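Local atomic coordinates of E3 SUMO-protein ligase SIZ1 (Saccharomyces cerevisiae, PDB entry 3I2D), a protein that acts as an E3 ligase that attaches the ubiquitin-like modifier SUMO to septins and PCNA and interacts with the conjugating enzyme UBC9. Residues I66-S71 with G133-Q138; Y74-L79 with Y200-I205; E212-H217 with L303-F308; S263-C268 with I296-E301. One frame throughout, in Å; residues are numbered along the deposited sequence.

How the contacts relate
The chain includes a PINIT domain, holding contacts 1 and 2, and an SP-RING zinc finger, holding contact 4 and one side of contact 3. Contacts 1 and 2 alternate along the sequence and touch where Ile137 meets Tyr74, their centres about 14 Å apart. Strand 195-204, part of contact 2, leads into helix 207-215, which contact 3 packs against strand 303-305. Contact 4 is nested inside the loop that contact 3 closes. The two lie about 11 Å apart between centres, and strands 262-265 and 303-305 are neighbours in one sheet. Contact 3 thus ties the helix that follows the PINIT strand to the zinc-binding part needed for E3 activity, about 26 Å from contact 2 between centres.

Contact 1 (I66-S71 with G133-Q138); sequences IHFKES and GNEPIQ
Phe68 and Glu135 bridge their backbones at a single point, joining two irregular loops of the PINIT domain. The N-H of Lys69 gives a nearly straight bond to Glu135 O at 2.8 Å, lying in the plane of that carbonyl. Glu135 N returns a weak, bent bond to His67 O, 2.9 Å away.

Around this bridge the side chain of Glu135 works mostly through its carbons. Glu135 CG, anti to the backbone N (chi1 -167°), comes 3.6 Å from CE2 of Phe68, the two side chains running side by side in the same direction. The carboxylate plane is turned 65° from the ring, and OE2 of Glu135 ends 3.8 Å from CD1 of Ile66. Phe68, a large apolar ring, suits this buried place: CG2 of Ile66 lies over one face toward the rim, and CG1 of Ile137 is 4.0 Å from CD2 of Phe68. On the exposed flank Lys69 crosses Asn134 at about a right angle, CG lying near ND2, and the extended aliphatic chain carries CE past Asn134 O.

His67 turns a ring edge to Gly133 O. Its NE2 donates to Glu70 OE2 at 2.7 Å, a His-carboxylate bond close to the ring plane that fixes the imidazole's rotation and may favour its protonated form.

Further out, Glu135 rests on Pro128, and Ser123 holds the backbone of Gln138. The loop before strand 74-90 is thereby fastened to the loop between strands 117-125 and 143-147, with Phe68 and Ile137 both packing on Phe122 of strand 117-125.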
loop_
_atom_site.group_PDB
_atom_site.type_symbol
_atom_site.label_atom_id
_atom_site.label_comp_id
_atom_site.label_asym_id
_atom_site.label_seq_id
_atom_site.Cartn_x
_atom_site.Cartn_y
_atom_site.Cartn_z
ATOM N N ILE A 66 6.503 -10.473 15.584
ATOM C CA ILE A 66 5.422 -9.966 14.734
ATOM C C ILE A 66 5.835 -8.827 13.811
ATOM O O ILE A 66 6.519 -7.895 14.215
ATOM C CB ILE A 66 4.192 -9.532 15.597
ATOM C CG1 ILE A 66 3.489 -10.785 16.137
ATOM C CG2 ILE A 66 3.212 -8.667 14.778
ATOM C CD1 ILE A 66 2.342 -10.497 17.074
ATOM N N HIS A 67 5.410 -8.914 12.557
ATOM C CA HIS A 67 5.743 -7.908 11.567
ATOM C C HIS A 67 4.569 -7.744 10.623
ATOM O O HIS A 67 4.307 -8.597 9.788
ATOM C CB HIS A 67 6.979 -8.340 10.784
ATOM C CG HIS A 67 7.411 -7.345 9.756
ATOM N ND1 HIS A 67 7.847 -6.081 10.087
ATOM C CD2 HIS A 67 7.423 -7.408 8.405
ATOM C CE1 HIS A 67 8.106 -5.407 8.982
ATOM N NE2 HIS A 67 7.857 -6.188 7.946
ATOM N N PHE A 68 3.862 -6.634 10.728
ATOM C CA PHE A 68 2.710 -6.455 9.868
ATOM C C PHE A 68 3.033 -6.319 8.389
ATOM O O PHE A 68 4.010 -5.677 8.020
ATOM C CB PHE A 68 1.894 -5.257 10.338
ATOM C CG PHE A 68 1.353 -5.420 11.721
ATOM C CD1 PHE A 68 1.990 -4.830 12.808
ATOM C CD2 PHE A 68 0.243 -6.224 11.953
ATOM C CE1 PHE A 68 1.538 -5.041 14.102
ATOM C CE2 PHE A 68 -0.214 -6.438 13.249
ATOM C CZ PHE A 68 0.440 -5.843 14.323
ATOM N N LYS A 69 2.202 -6.944 7.552
ATOM C CA LYS A 69 2.361 -6.865 6.109
ATOM C C LYS A 69 2.458 -5.391 5.759
ATOM O O LYS A 69 1.609 -4.581 6.154
ATOM C CB LYS A 69 1.154 -7.460 5.385
ATOM C CG LYS A 69 1.009 -8.956 5.491
ATOM C CD LYS A 69 -0.094 -9.438 4.552
ATOM C CE LYS A 69 -0.414 -10.913 4.752
ATOM N NZ LYS A 69 -1.461 -11.371 3.794
ATOM N N GLU A 70 3.487 -5.050 5.001
ATOM C CA GLU A 70 3.706 -3.670 4.625
ATOM C C GLU A 70 2.854 -3.158 3.479
ATOM O O GLU A 70 2.210 -3.908 2.753
ATOM C CB GLU A 70 5.179 -3.456 4.280
ATOM C CG GLU A 70 6.137 -3.680 5.436
ATOM C CD GLU A 70 7.471 -4.185 4.950
ATOM O OE1 GLU A 70 8.041 -3.545 4.040
ATOM O OE2 GLU A 70 7.945 -5.223 5.467
ATOM N N SER A 71 2.852 -1.838 3.368
ATOM C CA SER A 71 2.163 -1.120 2.324
ATOM C C SER A 71 3.140 -0.032 1.943
ATOM O O SER A 71 3.793 0.559 2.806
ATOM C CB SER A 71 0.894 -0.478 2.851
ATOM O OG SER A 71 0.301 0.319 1.844
ATOM N N GLY A 133 5.564 -13.309 10.890
ATOM C CA GLY A 133 6.528 -12.450 10.235
ATOM C C GLY A 133 5.907 -11.623 9.135
ATOM O O GLY A 133 6.487 -10.631 8.704
ATOM N N ASN A 134 4.729 -12.040 8.676
ATOM C CA ASN A 134 4.006 -11.329 7.626
ATOM C C ASN A 134 2.552 -11.155 8.090
ATOM O O ASN A 134 1.603 -11.395 7.345
ATOM C CB ASN A 134 4.052 -12.130 6.325
ATOM C CG ASN A 134 3.787 -11.266 5.111
ATOM O OD1 ASN A 134 3.303 -11.748 4.089
ATOM N ND2 ASN A 134 4.114 -9.976 5.212
ATOM N N GLU A 135 2.409 -10.731 9.339
ATOM C CA GLU A 135 1.128 -10.532 10.006
ATOM C C GLU A 135 0.077 -9.713 9.249
ATOM O O GLU A 135 0.374 -8.656 8.698
ATOM C CB GLU A 135 1.394 -9.871 11.361
ATOM C CG GLU A 135 0.215 -9.867 12.312
ATOM C CD GLU A 135 0.168 -11.096 13.201
ATOM O OE1 GLU A 135 0.546 -12.189 12.743
ATOM O OE2 GLU A 135 -0.262 -10.972 14.360
ATOM N N PRO A 136 -1.170 -10.204 9.195
ATOM C CA PRO A 136 -2.206 -9.429 8.491
ATOM C C PRO A 136 -2.740 -8.479 9.540
ATOM O O PRO A 136 -2.768 -8.822 10.724
ATOM C CB PRO A 136 -3.268 -10.468 8.135
ATOM C CG PRO A 136 -2.594 -11.824 8.395
ATOM C CD PRO A 136 -1.662 -11.548 9.540
ATOM N N ILE A 137 -3.148 -7.285 9.147
ATOM C CA ILE A 137 -3.698 -6.381 10.147
ATOM C C ILE A 137 -5.106 -6.864 10.441
ATOM O O ILE A 137 -5.964 -6.868 9.566
ATOM C CB ILE A 137 -3.750 -4.951 9.642
ATOM C CG1 ILE A 137 -2.326 -4.415 9.500
ATOM C CG2 ILE A 137 -4.589 -4.103 10.578
ATOM C CD1 ILE A 137 -2.234 -3.096 8.754
ATOM N N GLN A 138 -5.344 -7.284 11.673
ATOM C CA GLN A 138 -6.655 -7.775 12.030
ATOM C C GLN A 138 -7.058 -7.525 13.473
ATOM O O GLN A 138 -6.483 -8.101 14.394
ATOM C CB GLN A 138 -6.736 -9.262 11.756
ATOM C CG GLN A 138 -8.148 -9.766 11.718
ATOM C CD GLN A 138 -8.204 -11.269 11.601
ATOM O OE1 GLN A 138 -7.862 -11.987 12.543
ATOM N NE2 GLN A 138 -8.617 -11.761 10.434
#

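Contact 2 (Y74-L79 with Y200-I205); sequences YKIQRL and YIVEMI
Antiparallel strand pairing joins Tyr74-Leu79, at the start of strand 74-90, to the end of strand 195-204, along an outermost strand of a four-stranded sheet in the PINIT domain. Lys75 and Glu203 form a hydrogen-bonded pair, Lys75 N giving to Glu203 O at 2.9 Å and Glu203 N to Lys75 O. Beyond the non-hydrogen-bonded pair Ile76-Val202 the register slips by one residue. Two residues, Gln77 and Arg78, lie against the single Ile201, which makes a classic beta bulge, and Ile201 O accepts from Gln77 N at 3.0 Å and from Arg78 N at 3.2 Å.

On the face carrying Ile76, Leu79 and Tyr200, branched aliphatic chains suit an aromatic partner: CG2 of Ile76, anti to its backbone N, makes a CH-pi contact 3.6 Å from the Tyr200 ring centroid, while Leu79 CD1 approaches near CE2. Tyr74 CB meets Met204 CE at 3.7 Å. Glu203, on the other face beside Lys75, meets the bulge residue Gln77: Glu203 OE1 takes a weak bond from Gln77 NE2 at 2.9 Å, amide and carboxylate planes 79° apart, with His117 a second, weak partner of NE2. Arg78 makes a salt bridge with Asp106 of helix 104-111, which packs against this face.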
loop_
_atom_site.group_PDB
_atom_site.type_symbol
_atom_site.label_atom_id
_atom_site.label_comp_id
_atom_site.label_asym_id
_atom_site.label_seq_id
_atom_site.Cartn_x
_atom_site.Cartn_y
_atom_site.Cartn_z
ATOM N N TYR A 74 2.720 3.810 3.675
ATOM C CA TYR A 74 3.084 4.300 4.986
ATOM C C TYR A 74 4.286 3.493 5.453
ATOM O O TYR A 74 4.470 2.342 5.056
ATOM C CB TYR A 74 1.901 4.235 5.952
ATOM C CG TYR A 74 1.293 2.873 6.185
ATOM C CD1 TYR A 74 2.000 1.875 6.865
ATOM C CD2 TYR A 74 -0.019 2.600 5.789
ATOM C CE1 TYR A 74 1.418 0.646 7.149
ATOM C CE2 TYR A 74 -0.608 1.377 6.065
ATOM C CZ TYR A 74 0.115 0.401 6.744
ATOM O OH TYR A 74 -0.451 -0.828 6.993
ATOM N N LYS A 75 5.132 4.111 6.260
ATOM C CA LYS A 75 6.335 3.452 6.729
ATOM C C LYS A 75 6.403 3.544 8.243
ATOM O O LYS A 75 6.363 4.642 8.809
ATOM C CB LYS A 75 7.549 4.135 6.092
ATOM C CG LYS A 75 8.840 3.337 6.095
ATOM C CD LYS A 75 9.891 4.016 5.215
ATOM C CE LYS A 75 9.359 4.220 3.789
ATOM N NZ LYS A 75 10.340 4.824 2.831
ATOM N N ILE A 76 6.483 2.386 8.897
ATOM C CA ILE A 76 6.560 2.347 10.350
ATOM C C ILE A 76 7.919 2.917 10.742
ATOM O O ILE A 76 8.964 2.378 10.368
ATOM C CB ILE A 76 6.395 0.912 10.865
ATOM C CG1 ILE A 76 4.959 0.453 10.623
ATOM C CG2 ILE A 76 6.735 0.841 12.332
ATOM C CD1 ILE A 76 4.694 -0.979 11.038
ATOM N N GLN A 77 7.888 4.019 11.482
ATOM C CA GLN A 77 9.100 4.713 11.892
ATOM C C GLN A 77 9.503 4.457 13.331
ATOM O O GLN A 77 10.613 3.995 13.589
ATOM C CB GLN A 77 8.903 6.205 11.697
ATOM C CG GLN A 77 9.976 6.902 10.907
ATOM C CD GLN A 77 9.499 8.257 10.431
ATOM O OE1 GLN A 77 9.113 9.110 11.237
ATOM N NE2 GLN A 77 9.506 8.461 9.115
ATOM N N ARG A 78 8.608 4.765 14.265
ATOM C CA ARG A 78 8.898 4.584 15.686
ATOM C C ARG A 78 7.785 3.864 16.407
ATOM O O ARG A 78 6.617 4.006 16.059
ATOM C CB ARG A 78 9.068 5.935 16.372
ATOM C CG ARG A 78 10.176 5.998 17.396
ATOM C CD ARG A 78 11.466 6.490 16.756
ATOM N NE ARG A 78 11.239 7.680 15.932
ATOM C CZ ARG A 78 10.649 8.799 16.359
ATOM N NH1 ARG A 78 10.217 8.899 17.614
ATOM N NH2 ARG A 78 10.487 9.821 15.523
ATOM N N LEU A 79 8.148 3.095 17.421
ATOM C CA LEU A 79 7.149 2.407 18.223
ATOM C C LEU A 79 6.969 3.189 19.511
ATOM O O LEU A 79 7.950 3.497 20.180
ATOM C CB LEU A 79 7.593 0.989 18.602
ATOM C CG LEU A 79 6.595 0.359 19.600
ATOM C CD1 LEU A 79 5.837 -0.791 18.946
ATOM C CD2 LEU A 79 7.323 -0.126 20.832
ATOM N N TYR A 200 2.332 2.821 16.521
ATOM C CA TYR A 200 3.503 3.232 15.754
ATOM C C TYR A 200 3.292 4.609 15.149
ATOM O O TYR A 200 2.177 4.948 14.717
ATOM C CB TYR A 200 3.765 2.290 14.571
ATOM C CG TYR A 200 4.268 0.900 14.889
ATOM C CD1 TYR A 200 3.520 -0.225 14.544
ATOM C CD2 TYR A 200 5.530 0.700 15.440
ATOM C CE1 TYR A 200 4.021 -1.519 14.730
ATOM C CE2 TYR A 200 6.038 -0.586 15.628
ATOM C CZ TYR A 200 5.278 -1.688 15.269
ATOM O OH TYR A 200 5.790 -2.957 15.435
ATOM N N ILE A 201 4.362 5.402 15.130
ATOM C CA ILE A 201 4.322 6.697 14.468
ATOM C C ILE A 201 4.777 6.255 13.081
ATOM O O ILE A 201 5.855 5.675 12.930
ATOM C CB ILE A 201 5.343 7.706 15.046
ATOM C CG1 ILE A 201 4.843 8.261 16.375
ATOM C CG2 ILE A 201 5.517 8.867 14.097
ATOM C CD1 ILE A 201 5.809 9.198 17.036
ATOM N N VAL A 202 3.939 6.473 12.079
ATOM C CA VAL A 202 4.287 6.071 10.727
ATOM C C VAL A 202 4.363 7.289 9.837
ATOM O O VAL A 202 3.765 8.335 10.124
ATOM C CB VAL A 202 3.233 5.098 10.123
ATOM C CG1 VAL A 202 3.023 3.886 11.056
ATOM C CG2 VAL A 202 1.920 5.839 9.890
ATOM N N GLU A 203 5.105 7.148 8.752
ATOM C CA GLU A 203 5.237 8.234 7.816
ATOM C C GLU A 203 4.346 7.975 6.614
ATOM O O GLU A 203 4.440 6.928 5.971
ATOM C CB GLU A 203 6.689 8.383 7.346
ATOM C CG GLU A 203 6.883 9.591 6.416
ATOM C CD GLU A 203 8.299 9.739 5.884
ATOM O OE1 GLU A 203 9.214 10.025 6.688
ATOM O OE2 GLU A 203 8.489 9.568 4.658
ATOM N N MET A 204 3.480 8.936 6.322
ATOM C CA MET A 204 2.589 8.844 5.182
ATOM C C MET A 204 3.439 8.940 3.933
ATOM O O MET A 204 4.245 9.868 3.806
ATOM C CB MET A 204 1.617 10.017 5.168
ATOM C CG MET A 204 0.712 10.123 6.360
ATOM S SD MET A 204 -0.537 8.863 6.279
ATOM C CE MET A 204 0.378 7.459 6.969
ATOM N N ILE A 205 3.309 7.977 3.028
ATOM C CA ILE A 205 4.043 8.076 1.778
ATOM C C ILE A 205 2.969 8.351 0.764
ATOM O O ILE A 205 1.939 7.681 0.707
ATOM C CB ILE A 205 4.820 6.819 1.398
ATOM C CG1 ILE A 205 6.026 6.663 2.327
ATOM C CG2 ILE A 205 5.308 6.944 -0.057
ATOM C CD1 ILE A 205 6.947 5.526 1.925
#

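Contact 3 (E212-H217 with L303-F308); sequences EKVLQH and LAISEF
Val214 of helix 207-215 packs against Leu303 of strand 303-305, an outermost strand of the small antiparallel sheet in the SP-RING zinc finger. The side chain of Val214 leaves the helix toward the strand, and CB lies 4.0 Å from Leu303 O. Val214 CG1, anti to the backbone N (chi1 178°), is closer to that oxygen and also touches CA of Ala304; CD1 of Ile305 is 4.3 Å from Val214 CG1. The other branch, Val214 CG2, meets CD2 of Leu303 at 3.9 Å, the two side chains crossing obliquely. A short, branched residue suits this buried site, since each methyl finds a different part of the strand.

The next residue, Leu215, starts away from the strand, yet its longer chain brings CD2 to 3.5 Å from CG1 of Ile305. It also rests on Tyr261.

No direct hydrogen bond links the two segments. Instead a water accepts from Ile305 N at 2.7 Å and donates to two carbonyl oxygens, so that one molecule meets the strand N-H, the carbonyl of Val214 in the last turn of the helix and that of His217 beyond it. His217 fits the same surface with its flat ring: Ala304 CB lies obliquely beside ND1, and Leu303 O sits over one face of the imidazole toward its rim, 3.8 Å above the plane.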
loop_
_atom_site.group_PDB
_atom_site.type_symbol
_atom_site.label_atom_id
_atom_site.label_comp_id
_atom_site.label_asym_id
_atom_site.label_seq_id
_atom_site.Cartn_x
_atom_site.Cartn_y
_atom_site.Cartn_z
ATOM N N GLU A 212 7.594 9.005 -8.125
ATOM C CA GLU A 212 8.970 9.361 -8.346
ATOM C C GLU A 212 9.848 8.122 -8.386
ATOM O O GLU A 212 10.789 8.060 -9.165
ATOM C CB GLU A 212 9.448 10.330 -7.276
ATOM C CG GLU A 212 10.519 11.271 -7.799
ATOM C CD GLU A 212 10.117 11.931 -9.122
ATOM O OE1 GLU A 212 9.048 12.586 -9.166
ATOM O OE2 GLU A 212 10.875 11.792 -10.113
ATOM N N LYS A 213 9.540 7.132 -7.554
ATOM C CA LYS A 213 10.315 5.898 -7.537
ATOM C C LYS A 213 10.150 5.154 -8.854
ATOM O O LYS A 213 11.087 4.523 -9.342
ATOM C CB LYS A 213 9.875 5.001 -6.388
ATOM C CG LYS A 213 10.426 5.419 -5.033
ATOM C CD LYS A 213 10.116 4.383 -3.953
ATOM C CE LYS A 213 10.198 2.949 -4.505
ATOM N NZ LYS A 213 11.400 2.688 -5.366
ATOM N N VAL A 214 8.962 5.227 -9.435
ATOM C CA VAL A 214 8.720 4.567 -10.704
ATOM C C VAL A 214 9.494 5.275 -11.814
ATOM O O VAL A 214 10.105 4.619 -12.644
ATOM C CB VAL A 214 7.213 4.547 -11.061
ATOM C CG1 VAL A 214 7.005 3.896 -12.425
ATOM C CG2 VAL A 214 6.441 3.780 -10.011
ATOM N N LEU A 215 9.477 6.606 -11.833
ATOM C CA LEU A 215 10.210 7.361 -12.862
ATOM C C LEU A 215 11.720 7.181 -12.752
ATOM O O LEU A 215 12.443 7.356 -13.724
ATOM C CB LEU A 215 9.914 8.858 -12.767
ATOM C CG LEU A 215 8.483 9.353 -12.967
ATOM C CD1 LEU A 215 8.476 10.872 -12.846
ATOM C CD2 LEU A 215 7.945 8.916 -14.331
ATOM N N GLN A 216 12.192 6.836 -11.564
ATOM C CA GLN A 216 13.612 6.653 -11.310
ATOM C C GLN A 216 13.997 5.194 -11.526
ATOM O O GLN A 216 15.121 4.771 -11.259
ATOM C CB GLN A 216 13.924 7.107 -9.871
ATOM C CG GLN A 216 15.278 6.676 -9.312
ATOM C CD GLN A 216 15.403 6.938 -7.815
ATOM O OE1 GLN A 216 14.454 6.722 -7.050
ATOM N NE2 GLN A 216 16.583 7.386 -7.387
ATOM N N HIS A 217 13.049 4.414 -12.013
ATOM C CA HIS A 217 13.313 3.008 -12.257
ATOM C C HIS A 217 13.596 2.875 -13.738
ATOM O O HIS A 217 12.902 3.475 -14.562
ATOM C CB HIS A 217 12.100 2.169 -11.852
ATOM C CG HIS A 217 12.210 0.720 -12.210
ATOM N ND1 HIS A 217 12.238 0.276 -13.515
ATOM C CD2 HIS A 217 12.253 -0.390 -11.433
ATOM C CE1 HIS A 217 12.290 -1.046 -13.529
ATOM N NE2 HIS A 217 12.300 -1.474 -12.278
ATOM N N LEU A 303 7.445 -1.729 -11.348
ATOM C CA LEU A 303 6.697 -0.785 -12.157
ATOM C C LEU A 303 7.668 0.176 -12.847
ATOM O O LEU A 303 8.437 0.873 -12.184
ATOM C CB LEU A 303 5.711 -0.027 -11.266
ATOM C CG LEU A 303 4.433 0.545 -11.891
ATOM C CD1 LEU A 303 3.606 -0.586 -12.474
ATOM C CD2 LEU A 303 3.618 1.289 -10.836
ATOM N N ALA A 304 7.639 0.195 -14.176
ATOM C CA ALA A 304 8.513 1.063 -14.961
ATOM C C ALA A 304 7.773 1.805 -16.081
ATOM O O ALA A 304 6.762 1.332 -16.592
ATOM C CB ALA A 304 9.651 0.243 -15.559
ATOM N N ILE A 305 8.291 2.970 -16.456
ATOM C CA ILE A 305 7.703 3.767 -17.523
ATOM C C ILE A 305 8.066 3.087 -18.825
ATOM O O ILE A 305 9.154 2.539 -18.948
ATOM C CB ILE A 305 8.306 5.204 -17.564
ATOM C CG1 ILE A 305 7.869 5.997 -16.332
ATOM C CG2 ILE A 305 7.886 5.925 -18.856
ATOM C CD1 ILE A 305 6.382 6.034 -16.148
ATOM N N SER A 306 7.157 3.115 -19.794
ATOM C CA SER A 306 7.419 2.528 -21.102
ATOM C C SER A 306 7.928 3.640 -22.003
ATOM O O SER A 306 7.184 4.544 -22.360
ATOM C CB SER A 306 6.148 1.940 -21.703
ATOM O OG SER A 306 6.224 1.910 -23.118
ATOM N N GLU A 307 9.201 3.564 -22.364
ATOM C CA GLU A 307 9.806 4.570 -23.208
ATOM C C GLU A 307 9.124 4.639 -24.567
ATOM O O GLU A 307 8.927 5.731 -25.122
ATOM C CB GLU A 307 11.288 4.273 -23.387
ATOM C CG GLU A 307 12.054 5.432 -23.985
ATOM C CD GLU A 307 13.521 5.125 -24.159
ATOM O OE1 GLU A 307 13.848 4.312 -25.052
ATOM O OE2 GLU A 307 14.337 5.692 -23.393
ATOM N N PHE A 308 8.752 3.479 -25.104
ATOM C CA PHE A 308 8.096 3.462 -26.398
ATOM C C PHE A 308 6.839 4.315 -26.364
ATOM O O PHE A 308 6.708 5.261 -27.147
ATOM C CB PHE A 308 7.701 2.047 -26.823
ATOM C CG PHE A 308 7.128 1.996 -28.212
ATOM C CD1 PHE A 308 7.950 2.169 -29.325
ATOM C CD2 PHE A 308 5.762 1.862 -28.414
ATOM C CE1 PHE A 308 7.422 2.213 -30.614
ATOM C CE2 PHE A 308 5.221 1.906 -29.706
ATOM C CZ PHE A 308 6.055 2.082 -30.805
HETATM O O HOH W 1 10.353 4.021 -15.026
#

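Contact 4 (S263-C268 with I296-E301); sequences SKSINC and IDIALE. With ZN (zinc ion), chain B.
Van der Waals contact joins the segments first at Ser265 and Ile298, where CB of the serine lies 3.6 Å from CG2 of the isoleucine. Serine, small enough to let a branched chain come close, suits this buried place; Ile298 is backed by Phe279 of helix 276-285 and by Leu303. Ile296 extends CD1 to 4.2 Å from Cys268 SG and to 4.3 Å from Asn267 CB, placing a hydrocarbon tip beside the metal ligand.

Metal binding is the second kind of interaction. Cys268 SG, anti to its carbonyl carbon (chi1 -81°), binds the zinc ion at 2.1 Å, and His270, Cys291 and Cys294 complete the site. This site of three cysteines and one histidine belongs to the SP-RING, the part of the ligase required for E3 activity. A type I turn from Ser265 to Cys268 leads the chain off strand 262-265 to the metal, closed by Cys268 N bonding to Ser265 O at 2.8 Å.

Polar contact between the segments is made through water. One molecule hydrogen-bonds to Ser265 OG at 2.7 Å, accepts from Ala299 N at 3.3 Å, and takes a weak bond from Asn267 ND2, whose amide reaches it from the exposed turn.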
loop_
_atom_site.group_PDB
_atom_site.type_symbol
_atom_site.label_atom_id
_atom_site.label_comp_id
_atom_site.label_asym_id
_atom_site.label_seq_id
_atom_site.Cartn_x
_atom_site.Cartn_y
_atom_site.Cartn_z
ATOM N N SER A 263 2.884 3.046 -18.154
ATOM C CA SER A 263 3.627 2.060 -17.420
ATOM C C SER A 263 3.004 0.682 -17.330
ATOM O O SER A 263 1.888 0.449 -17.769
ATOM C CB SER A 263 3.924 2.607 -16.026
ATOM O OG SER A 263 2.802 3.266 -15.487
ATOM N N LYS A 264 3.763 -0.236 -16.755
ATOM C CA LYS A 264 3.337 -1.618 -16.580
ATOM C C LYS A 264 4.501 -2.315 -15.914
ATOM O O LYS A 264 5.611 -1.786 -15.923
ATOM C CB LYS A 264 3.043 -2.271 -17.939
ATOM C CG LYS A 264 4.221 -2.271 -18.916
ATOM C CD LYS A 264 3.749 -2.552 -20.346
ATOM C CE LYS A 264 4.908 -2.520 -21.321
ATOM N NZ LYS A 264 4.420 -2.564 -22.736
ATOM N N SER A 265 4.245 -3.478 -15.324
ATOM C CA SER A 265 5.300 -4.256 -14.681
ATOM C C SER A 265 6.201 -4.732 -15.792
ATOM O O SER A 265 5.743 -4.968 -16.919
ATOM C CB SER A 265 4.721 -5.488 -13.966
ATOM O OG SER A 265 5.730 -6.239 -13.289
ATOM N N ILE A 266 7.484 -4.868 -15.495
ATOM C CA ILE A 266 8.417 -5.360 -16.498
ATOM C C ILE A 266 8.009 -6.816 -16.798
ATOM O O ILE A 266 8.382 -7.394 -17.827
ATOM C CB ILE A 266 9.850 -5.281 -15.967
ATOM C CG1 ILE A 266 10.004 -6.188 -14.745
ATOM C CG2 ILE A 266 10.175 -3.829 -15.613
ATOM C CD1 ILE A 266 11.359 -6.083 -14.079
ATOM N N ASN A 267 7.204 -7.379 -15.895
ATOM C CA ASN A 267 6.691 -8.732 -16.033
ATOM C C ASN A 267 5.416 -8.792 -16.876
ATOM O O ASN A 267 4.883 -9.878 -17.124
ATOM C CB ASN A 267 6.402 -9.336 -14.660
ATOM C CG ASN A 267 7.650 -9.490 -13.821
ATOM O OD1 ASN A 267 8.757 -9.535 -14.353
ATOM N ND2 ASN A 267 7.481 -9.582 -12.505
ATOM N N CYS A 268 4.919 -7.642 -17.318
ATOM C CA CYS A 268 3.700 -7.639 -18.123
ATOM C C CYS A 268 3.949 -7.996 -19.588
ATOM O O CYS A 268 4.868 -7.487 -20.226
ATOM C CB CYS A 268 2.975 -6.283 -18.020
ATOM S SG CYS A 268 1.927 -6.038 -16.510
ATOM N N ILE A 296 -2.546 -9.483 -13.669
ATOM C CA ILE A 296 -1.530 -10.224 -12.914
ATOM C C ILE A 296 -1.093 -9.471 -11.668
ATOM O O ILE A 296 -1.440 -8.313 -11.481
ATOM C CB ILE A 296 -0.245 -10.535 -13.748
ATOM C CG1 ILE A 296 0.695 -9.331 -13.772
ATOM C CG2 ILE A 296 -0.624 -10.922 -15.150
ATOM C CD1 ILE A 296 2.077 -9.639 -14.346
ATOM N N ASP A 297 -0.330 -10.141 -10.815
ATOM C CA ASP A 297 0.186 -9.516 -9.605
ATOM C C ASP A 297 1.435 -8.748 -9.951
ATOM O O ASP A 297 2.346 -9.285 -10.596
ATOM C CB ASP A 297 0.545 -10.556 -8.558
ATOM C CG ASP A 297 -0.425 -10.570 -7.426
ATOM O OD1 ASP A 297 -1.622 -10.838 -7.692
ATOM O OD2 ASP A 297 0.011 -10.301 -6.282
ATOM N N ILE A 298 1.485 -7.491 -9.527
ATOM C CA ILE A 298 2.647 -6.664 -9.801
ATOM C C ILE A 298 3.102 -6.010 -8.518
ATOM O O ILE A 298 2.288 -5.725 -7.637
ATOM C CB ILE A 298 2.340 -5.568 -10.853
ATOM C CG1 ILE A 298 1.392 -4.535 -10.285
ATOM C CG2 ILE A 298 1.696 -6.171 -12.092
ATOM C CD1 ILE A 298 0.980 -3.545 -11.347
ATOM N N ALA A 299 4.408 -5.798 -8.405
ATOM C CA ALA A 299 4.962 -5.166 -7.218
ATOM C C ALA A 299 5.449 -3.792 -7.625
ATOM O O ALA A 299 5.881 -3.608 -8.757
ATOM C CB ALA A 299 6.108 -5.987 -6.673
ATOM N N LEU A 300 5.377 -2.838 -6.702
ATOM C CA LEU A 300 5.798 -1.463 -6.947
ATOM C C LEU A 300 7.202 -1.379 -7.560
ATOM O O LEU A 300 7.441 -0.601 -8.485
ATOM C CB LEU A 300 5.734 -0.679 -5.629
ATOM C CG LEU A 300 5.582 0.848 -5.672
ATOM C CD1 LEU A 300 6.902 1.514 -5.981
ATOM C CD2 LEU A 300 4.553 1.224 -6.717
ATOM N N GLU A 301 8.125 -2.191 -7.051
ATOM C CA GLU A 301 9.501 -2.199 -7.545
ATOM C C GLU A 301 9.645 -2.599 -9.009
ATOM O O GLU A 301 10.637 -2.257 -9.651
ATOM C CB GLU A 301 10.373 -3.121 -6.689
ATOM C CG GLU A 301 9.734 -4.450 -6.340
ATOM C CD GLU A 301 9.022 -4.421 -4.987
ATOM O OE1 GLU A 301 8.127 -3.559 -4.783
ATOM O OE2 GLU A 301 9.367 -5.271 -4.130
HETATM ZN ZN ZN B . -0.075 -6.211 -17.180
HETATM O O HOH W 2 5.541 -7.557 -10.904
#